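Local coordinates for protein Alpha/beta hydrolase (Novosphingobium aromaticivorans, PDB 3BWX) that probably acts as a hydrolase of the alpha/beta hydrolase family, its substrate not established, and binds calcium in the crystal, at residues A[85-88]-A[89-92]; A[46-49]-A[50-54]; A[196-199]-A[200-204]. The protein carries 1 engineered substitution. One frame throughout, in Å; residues are numbered along the deposited sequence.

Interaction 1 of 3, residues A[85-88]-A[89-92]; sequences QDLE and ALLA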
ATOM      1  N   GLN A  85     -12.866   6.601  -4.709  1.00  8.77           N
ATOM      2  CA  GLN A  85     -14.102   7.122  -4.147  1.00  8.81           C
ATOM      3  C   GLN A  85     -14.267   6.744  -2.664  1.00  7.96           C
ATOM      4  O   GLN A  85     -14.683   7.540  -1.855  1.00 10.16           O
ATOM      5  CB  GLN A  85     -15.344   6.678  -4.938  1.00 10.55           C
ATOM      6  CG  GLN A  85     -16.671   7.319  -4.410  1.00 17.57           C
ATOM      7  CD  GLN A  85     -17.990   6.623  -4.892  1.00 21.95           C
ATOM      8  OE1 GLN A  85     -18.448   5.593  -4.342  1.00 17.49           O
ATOM      9  NE2 GLN A  85     -18.626   7.233  -5.904  1.00 29.60           N
ATOM     10  N   ASP A  86     -13.916   5.511  -2.317  1.00  7.39           N
ATOM     11  CA  ASP A  86     -14.047   5.054  -0.964  1.00  9.33           C
ATOM     12  C   ASP A  86     -13.082   5.848  -0.067  1.00  7.66           C
ATOM     13  O   ASP A  86     -13.410   6.137   1.065  1.00  9.26           O
ATOM     14  CB  ASP A  86     -13.755   3.539  -0.879  1.00  8.83           C
ATOM     15  CG  ASP A  86     -14.774   2.684  -1.597  1.00  7.98           C
ATOM     16  OD1 ASP A  86     -15.914   3.132  -1.869  1.00  9.51           O
ATOM     17  OD2 ASP A  86     -14.456   1.496  -1.799  1.00 10.83           O
ATOM     18  N   LEU A  87     -11.893   6.155  -0.562  1.00  7.42           N
ATOM     19  CA  LEU A  87     -10.966   6.952   0.251  1.00  6.99           C
ATOM     20  C   LEU A  87     -11.482   8.406   0.404  1.00  8.22           C
ATOM     21  O   LEU A  87     -11.317   9.017   1.462  1.00  8.70           O
ATOM     22  CB  LEU A  87      -9.591   6.967  -0.366  1.00  7.05           C
ATOM     23  CG  LEU A  87      -8.799   5.658  -0.153  1.00  8.95           C
ATOM     24  CD1 LEU A  87      -7.662   5.559  -1.182  1.00  8.61           C
ATOM     25  CD2 LEU A  87      -8.347   5.496   1.284  1.00  9.83           C
ATOM     26  N   GLU A  88     -12.049   8.987  -0.680  1.00  8.28           N
ATOM     27  CA  GLU A  88     -12.684  10.296  -0.543  1.00  8.69           C
ATOM     28  C   GLU A  88     -13.771  10.250   0.529  1.00  6.44           C
ATOM     29  O   GLU A  88     -13.934  11.205   1.327  1.00  9.28           O
ATOM     30  CB  GLU A  88     -13.240  10.782  -1.877  1.00  9.80           C
ATOM     31  CG  GLU A  88     -12.200  11.078  -2.921  1.00 10.42           C
ATOM     32  CD  GLU A  88     -11.356  12.322  -2.660  1.00 12.13           C
ATOM     33  OE1 GLU A  88     -11.475  12.969  -1.598  1.00 15.42           O
ATOM     34  OE2 GLU A  88     -10.491  12.632  -3.502  1.00 15.43           O
ATOM     35  N   ALA A  89     -14.510   9.154   0.593  1.00  8.33           N
ATOM     36  CA  ALA A  89     -15.557   9.003   1.600  1.00  7.31           C
ATOM     37  C   ALA A  89     -14.958   8.929   3.026  1.00  8.07           C
ATOM     38  O   ALA A  89     -15.503   9.513   3.958  1.00  9.25           O
ATOM     39  CB  ALA A  89     -16.424   7.763   1.343  1.00  8.03           C
ATOM     40  N   LEU A  90     -13.849   8.197   3.205  1.00  6.36           N
ATOM     41  CA  LEU A  90     -13.137   8.190   4.476  1.00  7.83           C
ATOM     42  C   LEU A  90     -12.706   9.601   4.885  1.00 10.38           C
ATOM     43  O   LEU A  90     -12.950  10.030   6.027  1.00  9.75           O
ATOM     44  CB  LEU A  90     -11.904   7.286   4.396  1.00  9.70           C
ATOM     45  CG  LEU A  90     -10.946   7.315   5.573  1.00 10.45           C
ATOM     46  CD1 LEU A  90     -11.581   6.819   6.851  1.00 11.25           C
ATOM     47  CD2 LEU A  90      -9.659   6.479   5.262  1.00  8.87           C
ATOM     48  N   LEU A  91     -12.088  10.326   3.950  1.00 10.04           N
ATOM     49  CA  LEU A  91     -11.583  11.666   4.272  1.00  9.15           C
ATOM     50  C   LEU A  91     -12.720  12.606   4.659  1.00  8.33           C
ATOM     51  O   LEU A  91     -12.574  13.384   5.623  1.00  8.79           O
ATOM     52  CB  LEU A  91     -10.759  12.233   3.119  1.00  9.02           C
ATOM     53  CG  LEU A  91      -9.492  11.474   2.793  1.00 11.04           C
ATOM     54  CD1 LEU A  91      -8.925  11.910   1.406  1.00 11.67           C
ATOM     55  CD2 LEU A  91      -8.408  11.619   3.895  1.00 13.12           C
ATOM     56  N   ALA A  92     -13.837  12.538   3.920  1.00  7.30           N
ATOM     57  CA  ALA A  92     -15.026  13.347   4.199  1.00  9.44           C
ATOM     58  C   ALA A  92     -15.592  13.012   5.566  1.00  7.98           C
ATOM     59  O   ALA A  92     -15.890  13.889   6.409  1.00  9.53           O
ATOM     60  CB  ALA A  92     -16.098  13.100   3.135  1.00 11.52           C
TER
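The carbonyl oxygen D86 O is held twice: L90 N reaches it from one turn further along the helix at 3.0 Å, and NE1 of W10, on strand 6-11, gives it a second N-H. The turns on both sides follow the same i to i+4 pattern, with A89 N on Q85 O, L91 N on L87 O and A92 N on E88 O, each bond 2.9 Å long. L91 leans back along the chain: its CG, anti to the carbonyl carbon (chi1 -64°), sits 3.3 Å from L87 O. Its CD1 passes obliquely by the carboxylate of E88, 4.1 Å from OE1. E88 brings the acid there by bending at chi2 (-71°), while its OE2 pairs with R121, whose side chain also touches L91. On the buried flank L87 and L90 meet methyl to methyl, CD2 to CD2 at 4.3 Å. L87 and L91 continue onto L110 and L114 of helix 106-117, A89 and L90 rest on W10, and D86 OD2 forms a salt bridge with R64. This is an amphipathic helix of an alpha/beta hydrolase, spanning the beta-alpha-beta crossover from strand 58-61 to strand 99-104.

Interaction 2 of 3, residues A[46-49]-A[50-54]; sequences EDLA and TRLAG. With EDO (1,2-ethanediol), chain G.
D47 O carries two hydrogen bonds, one from T50 OG1 at 2.7 Å and one from R51 N at 3.1 Å. The hydroxyl gets there because OG1 lies between the backbone N and the carbonyl carbon (chi1 61°), which also leaves CG2 3.2 Å from E46 O. With an alanine in place of T50 the hydroxyl goes, and D47 O would probably keep R51 N alone of these two donors. The backbone bonds bend as the helix runs out: L52 N meets L48 O at an N-H...O angle of 137°, and A53 N closes on A49 O at 2.8 Å. Charged groups come next. D47 and R51 do not bond directly; a 1,2-ethanediol, probably from the crystallisation liquor, bridges them. Its O1 donates to D47 OD2 at 2.6 Å and lies at the edge of the R51 guanidinium, accepting from NH1 at 2.9 Å, while O2 takes an N-H of NH2. D47 OD2 also pairs with R184, as does E46. The apolar contact is L48 CG against L52 CD1, 4.0 Å apart. These leucines set helix 46-52, in the beta-alpha-beta unit of strands 32-35 and 58-61, between V58 and helix 272-282.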
ATOM      1  N   GLU A  46       1.990  -2.445  10.168  1.00  9.68           N
ATOM      2  CA  GLU A  46       1.835  -2.670  11.605  1.00  8.59           C
ATOM      3  C   GLU A  46       3.064  -2.201  12.403  1.00  8.75           C
ATOM      4  O   GLU A  46       2.925  -1.848  13.576  1.00 13.25           O
ATOM      5  CB  GLU A  46       1.561  -4.153  11.902  1.00 10.17           C
ATOM      6  CG  GLU A  46       2.679  -5.127  11.512  1.00 10.67           C
ATOM      7  CD  GLU A  46       2.373  -6.630  11.633  1.00 12.27           C
ATOM      8  OE1 GLU A  46       1.200  -6.962  11.925  1.00 13.35           O
ATOM      9  OE2 GLU A  46       3.309  -7.456  11.386  1.00 11.69           O
ATOM     10  N   ASP A  47       4.266  -2.323  11.825  1.00  8.15           N
ATOM     11  CA  ASP A  47       5.496  -1.840  12.501  1.00  9.08           C
ATOM     12  C   ASP A  47       5.775  -0.347  12.221  1.00 10.16           C
ATOM     13  O   ASP A  47       6.115   0.407  13.139  1.00 11.28           O
ATOM     14  CB  ASP A  47       6.739  -2.721  12.149  1.00  8.22           C
ATOM     15  CG  ASP A  47       6.680  -4.111  12.767  1.00 13.73           C
ATOM     16  OD1 ASP A  47       5.719  -4.396  13.505  1.00 13.86           O
ATOM     17  OD2 ASP A  47       7.607  -4.913  12.506  1.00 14.64           O
ATOM     18  N   LEU A  48       5.585   0.084  10.968  1.00  8.87           N
ATOM     19  CA  LEU A  48       5.811   1.506  10.652  1.00  8.85           C
ATOM     20  C   LEU A  48       4.885   2.393  11.476  1.00 10.31           C
ATOM     21  O   LEU A  48       5.278   3.407  11.989  1.00  9.31           O
ATOM     22  CB  LEU A  48       5.567   1.761   9.170  1.00  9.84           C
ATOM     23  CG  LEU A  48       5.771   3.203   8.726  1.00  8.52           C
ATOM     24  CD1 LEU A  48       7.204   3.615   8.942  1.00 12.52           C
ATOM     25  CD2 LEU A  48       5.330   3.363   7.272  1.00 10.37           C
ATOM     26  N   ALA A  49       3.618   2.017  11.547  1.00  7.48           N
ATOM     27  CA  ALA A  49       2.651   2.793  12.283  1.00  8.16           C
ATOM     28  C   ALA A  49       3.053   2.934  13.762  1.00  9.32           C
ATOM     29  O   ALA A  49       2.891   4.007  14.343  1.00 12.68           O
ATOM     30  CB  ALA A  49       1.254   2.150  12.166  1.00  9.92           C
ATOM     31  N   THR A  50       3.566   1.859  14.374  1.00 10.03           N
ATOM     32  CA  THR A  50       3.991   1.928  15.787  1.00 10.98           C
ATOM     33  C   THR A  50       5.206   2.833  15.949  1.00 10.99           C
ATOM     34  O   THR A  50       5.376   3.442  16.996  1.00 16.36           O
ATOM     35  CB  THR A  50       4.353   0.562  16.413  1.00 14.65           C
ATOM     36  OG1 THR A  50       5.440  -0.016  15.710  1.00 24.42           O
ATOM     37  CG2 THR A  50       3.189  -0.358  16.372  1.00 13.18           C
ATOM     38  N   ARG A  51       6.068   2.889  14.937  1.00 10.49           N
ATOM     39  CA  ARG A  51       7.215   3.808  14.967  1.00 11.03           C
ATOM     40  C   ARG A  51       6.807   5.274  14.761  1.00 10.91           C
ATOM     41  O   ARG A  51       7.533   6.156  15.208  1.00 17.31           O
ATOM     42  CB  ARG A  51       8.255   3.379  13.922  1.00 12.61           C
ATOM     43  CG  ARG A  51       8.942   2.039  14.253  1.00 13.19           C
ATOM     44  CD  ARG A  51       9.930   1.616  13.151  1.00 12.88           C
ATOM     45  NE  ARG A  51      10.644   0.458  13.695  1.00 17.51           N
ATOM     46  CZ  ARG A  51      10.603  -0.766  13.215  1.00 14.51           C
ATOM     47  NH1 ARG A  51       9.982  -1.028  12.091  1.00 13.64           N
ATOM     48  NH2 ARG A  51      11.254  -1.728  13.859  1.00 19.06           N
ATOM     49  N   LEU A  52       5.698   5.545  14.068  1.00  9.51           N
ATOM     50  CA  LEU A  52       5.234   6.910  13.830  1.00  9.90           C
ATOM     51  C   LEU A  52       4.272   7.411  14.878  1.00 10.42           C
ATOM     52  O   LEU A  52       4.212   8.641  15.098  1.00 11.80           O
ATOM     53  CB  LEU A  52       4.560   7.041  12.455  1.00 11.97           C
ATOM     54  CG  LEU A  52       5.438   6.687  11.233  1.00  9.56           C
ATOM     55  CD1 LEU A  52       4.696   6.850   9.972  1.00 14.76           C
ATOM     56  CD2 LEU A  52       6.720   7.601  11.280  1.00 13.73           C
ATOM     57  N   ALA A  53       3.519   6.498  15.490  1.00  8.30           N
ATOM     58  CA  ALA A  53       2.449   6.817  16.477  1.00  7.99           C
ATOM     59  C   ALA A  53       2.918   7.708  17.628  1.00  9.66           C
ATOM     60  O   ALA A  53       4.073   7.644  18.068  1.00  9.93           O
ATOM     61  CB  ALA A  53       1.742   5.526  17.011  1.00  9.72           C
ATOM     62  N   GLY A  54       2.010   8.567  18.065  1.00 11.38           N
ATOM     63  CA  GLY A  54       2.281   9.529  19.119  1.00 10.51           C
ATOM     64  C   GLY A  54       2.845  10.761  18.479  1.00 11.49           C
ATOM     65  O   GLY A  54       2.252  11.831  18.555  1.00  9.73           O
TER
HETATM   66  C1  EDO G 290      10.794  -5.038  11.569  1.00 17.11           C
HETATM   67  O1  EDO G 290       9.927  -3.941  11.861  1.00 15.08           O
HETATM   68  C2  EDO G 290      12.208  -4.627  11.901  1.00 27.34           C
HETATM   69  O2  EDO G 290      12.315  -4.420  13.316  1.00 24.94           O

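Interaction 3 of 3, residues A[196-199]-A[200-204]; sequences FDYD and MKIAE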
ATOM      1  N   PHE A 196      -4.631 -16.294   1.746  1.00 13.23           N
ATOM      2  CA  PHE A 196      -4.427 -14.864   1.525  1.00 11.73           C
ATOM      3  C   PHE A 196      -5.675 -14.092   2.000  1.00  9.05           C
ATOM      4  O   PHE A 196      -6.821 -14.536   1.835  1.00 10.94           O
ATOM      5  CB  PHE A 196      -4.069 -14.562   0.069  1.00 14.49           C
ATOM      6  CG  PHE A 196      -2.744 -15.128  -0.314  1.00 11.78           C
ATOM      7  CD1 PHE A 196      -1.539 -14.470   0.038  1.00 12.47           C
ATOM      8  CD2 PHE A 196      -2.676 -16.404  -0.906  1.00 21.09           C
ATOM      9  CE1 PHE A 196      -0.310 -15.036  -0.272  1.00 18.39           C
ATOM     10  CE2 PHE A 196      -1.468 -16.969  -1.208  1.00 18.44           C
ATOM     11  CZ  PHE A 196      -0.259 -16.284  -0.891  1.00 20.67           C
ATOM     12  N   ASP A 197      -5.412 -12.959   2.635  1.00  9.92           N
ATOM     13  CA  ASP A 197      -6.466 -12.233   3.383  1.00  7.89           C
ATOM     14  C   ASP A 197      -7.202 -11.223   2.504  1.00  8.06           C
ATOM     15  O   ASP A 197      -7.205 -10.033   2.754  1.00  8.09           O
ATOM     16  CB  ASP A 197      -5.820 -11.554   4.596  1.00  8.66           C
ATOM     17  CG  ASP A 197      -6.824 -11.143   5.662  1.00 10.99           C
ATOM     18  OD1 ASP A 197      -8.054 -11.354   5.542  1.00  9.26           O
ATOM     19  OD2 ASP A 197      -6.360 -10.586   6.683  1.00 10.60           O
ATOM     20  N   TYR A 198      -7.854 -11.753   1.462  1.00  8.45           N
ATOM     21  CA  TYR A 198      -8.636 -10.887   0.591  1.00  8.23           C
ATOM     22  C   TYR A 198      -9.680 -11.734  -0.106  1.00 10.14           C
ATOM     23  O   TYR A 198      -9.535 -12.960  -0.178  1.00 10.00           O
ATOM     24  CB  TYR A 198      -7.771 -10.077  -0.423  1.00  6.19           C
ATOM     25  CG  TYR A 198      -6.978 -10.888  -1.397  1.00  7.56           C
ATOM     26  CD1 TYR A 198      -7.547 -11.309  -2.598  1.00 12.98           C
ATOM     27  CD2 TYR A 198      -5.656 -11.205  -1.173  1.00 11.22           C
ATOM     28  CE1 TYR A 198      -6.803 -12.068  -3.506  1.00 13.75           C
ATOM     29  CE2 TYR A 198      -4.940 -11.961  -2.069  1.00 13.04           C
ATOM     30  CZ  TYR A 198      -5.507 -12.382  -3.239  1.00 12.30           C
ATOM     31  OH  TYR A 198      -4.806 -13.125  -4.175  1.00 14.64           O
ATOM     32  N   ASP A 199     -10.717 -11.078  -0.622  1.00  7.96           N
ATOM     33  CA  ASP A 199     -11.733 -11.754  -1.454  1.00  4.94           C
ATOM     34  C   ASP A 199     -11.137 -12.281  -2.795  1.00  4.59           C
ATOM     35  O   ASP A 199     -10.667 -11.494  -3.612  1.00  8.35           O
ATOM     36  CB  ASP A 199     -12.831 -10.721  -1.784  1.00  7.61           C
ATOM     37  CG  ASP A 199     -14.067 -11.328  -2.449  1.00  9.30           C
ATOM     38  OD1 ASP A 199     -14.047 -12.519  -2.811  1.00  7.97           O
ATOM     39  OD2 ASP A 199     -15.053 -10.575  -2.548  1.00 10.78           O
HETATM   40  N   MSE A 200     -11.136 -13.598  -3.002  0.50  8.00           N
HETATM   41  CA  MSE A 200     -10.654 -14.165  -4.234  0.50  9.08           C
HETATM   42  C   MSE A 200     -11.284 -13.538  -5.477  0.50  6.40           C
HETATM   43  O   MSE A 200     -10.602 -13.408  -6.508  0.50  6.66           O
HETATM   44  CB  MSE A 200     -10.857 -15.690  -4.255  0.50 11.90           C
HETATM   45  CG  MSE A 200      -9.939 -16.452  -3.315  0.50 13.51           C
HETATM   46 SE   MSE A 200      -7.999 -16.172  -3.502  0.37 23.60          SE
HETATM   47  CE  MSE A 200      -7.664 -15.170  -1.840  0.50 11.75           C
ATOM     48  N   LYS A 201     -12.535 -13.079  -5.366  1.00 10.08           N
ATOM     49  CA  LYS A 201     -13.232 -12.478  -6.486  1.00  7.52           C
ATOM     50  C   LYS A 201     -12.592 -11.194  -7.017  1.00  8.38           C
ATOM     51  O   LYS A 201     -12.982 -10.763  -8.111  1.00  9.06           O
ATOM     52  CB  LYS A 201     -14.698 -12.247  -6.170  1.00  9.92           C
ATOM     53  CG  LYS A 201     -15.416 -13.566  -5.989  1.00 12.39           C
ATOM     54  CD  LYS A 201     -16.918 -13.427  -5.857  1.00 22.37           C
ATOM     55  CE  LYS A 201     -17.543 -14.802  -5.823  1.00 24.00           C
ATOM     56  NZ  LYS A 201     -18.951 -14.758  -5.383  1.00 38.02           N
ATOM     57  N   ILE A 202     -11.649 -10.604  -6.264  1.00  9.28           N
ATOM     58  CA  ILE A 202     -10.814  -9.546  -6.763  1.00 10.20           C
ATOM     59  C   ILE A 202     -10.100  -9.940  -8.050  1.00  9.32           C
ATOM     60  O   ILE A 202      -9.814  -9.084  -8.850  1.00  9.02           O
ATOM     61  CB  ILE A 202      -9.819  -9.044  -5.655  1.00 11.18           C
ATOM     62  CG1 ILE A 202     -10.574  -8.289  -4.552  1.00 10.65           C
ATOM     63  CG2 ILE A 202      -8.687  -8.212  -6.235  1.00 16.40           C
ATOM     64  CD1 ILE A 202      -9.791  -8.152  -3.205  1.00 16.23           C
ATOM     65  N   ALA A 203      -9.847 -11.224  -8.243  1.00  9.64           N
ATOM     66  CA  ALA A 203      -9.176 -11.700  -9.460  1.00  9.57           C
ATOM     67  C   ALA A 203     -10.036 -11.656 -10.728  1.00 10.53           C
ATOM     68  O   ALA A 203      -9.538 -11.830 -11.828  1.00  9.44           O
ATOM     69  CB  ALA A 203      -8.678 -13.147  -9.226  1.00  9.21           C
ATOM     70  N   GLU A 204     -11.347 -11.538 -10.578  1.00  8.06           N
ATOM     71  CA  GLU A 204     -12.251 -11.486 -11.721  1.00  9.03           C
ATOM     72  C   GLU A 204     -11.954 -10.231 -12.513  1.00  9.36           C
ATOM     73  O   GLU A 204     -11.932  -9.124 -11.964  1.00  9.97           O
ATOM     74  CB  GLU A 204     -13.718 -11.531 -11.261  1.00 10.09           C
ATOM     75  CG  GLU A 204     -14.073 -12.863 -10.625  1.00 13.23           C
ATOM     76  CD  GLU A 204     -15.525 -12.936 -10.114  1.00 12.16           C
ATOM     77  OE1 GLU A 204     -16.309 -11.996 -10.378  1.00 11.68           O
ATOM     78  OE2 GLU A 204     -15.847 -13.927  -9.408  1.00 18.36           O
TER
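I202 N returns to D199 O at 3.0 Å, a bond three residues long that opens the short 3-10 segment 200-203, just after an inverse gamma turn centred on D197. The N-H does not follow the plane of the carbonyl but arrives from above it, 45° out. D199 adds a second bond with its side chain: OD1 accepts K201 N at 3.0 Å, met from above the carboxylate plane, which makes an Asx turn. Its CG, anti to the backbone N (chi1 -171°), swings the acid forward over the start of the turn, where OD1 also brushes K201 CB. The other oxygen, OD2, bonds to the hydroxyl of Y78, so both carboxylate oxygens are bonded. The chain leaves strand 194-196 at F196, within the long excursion between strands 122-128 and 230-235, where alpha/beta hydrolases commonly carry a cap over the core sheet. P205 and A208, just beyond, belong to a calcium site. Y198 supplies the apolar centre. The selenomethionine M200 is modelled in two conformers, and its contacts are certain for the one described alone: bent at chi2 and chi3, it sets CE over one face of the ring, 3.8 Å from its centroid, a CH-pi contact. In that conformer the selenium stands obliquely at 5.0 Å from the centroid, a Met-aromatic contact, and CE lies 4.1 Å from F196 CB. I202 CD1 approaches the same ring obliquely, 3.9 Å from Y198 CD1. The ring's far end is pinned by G147 N, which bonds to Y198 OH.

In the fold
From the N terminus the chain meets interaction 2 first, then interaction 1, then interaction 3; they run in series, none nested in or crossing another, and each closes a turn or two of backbone, not a long loop. Residues 46-54 belong to the crossover from strand 32-35 to strand 58-61; residues 85-92 lie in the next one, into strand 99-104. Their helices lie on opposite faces of the core sheet, as alternating residues of strand 17-23 attest: R21 and Y23 meet the first, L18 and F20 the second. Residues 196-204 come much later, leading out of strand 194-196 of the small three-stranded sheet toward the calcium site. Centres of interactions 2 and 3 are 27 Å apart, and no two contacts touch.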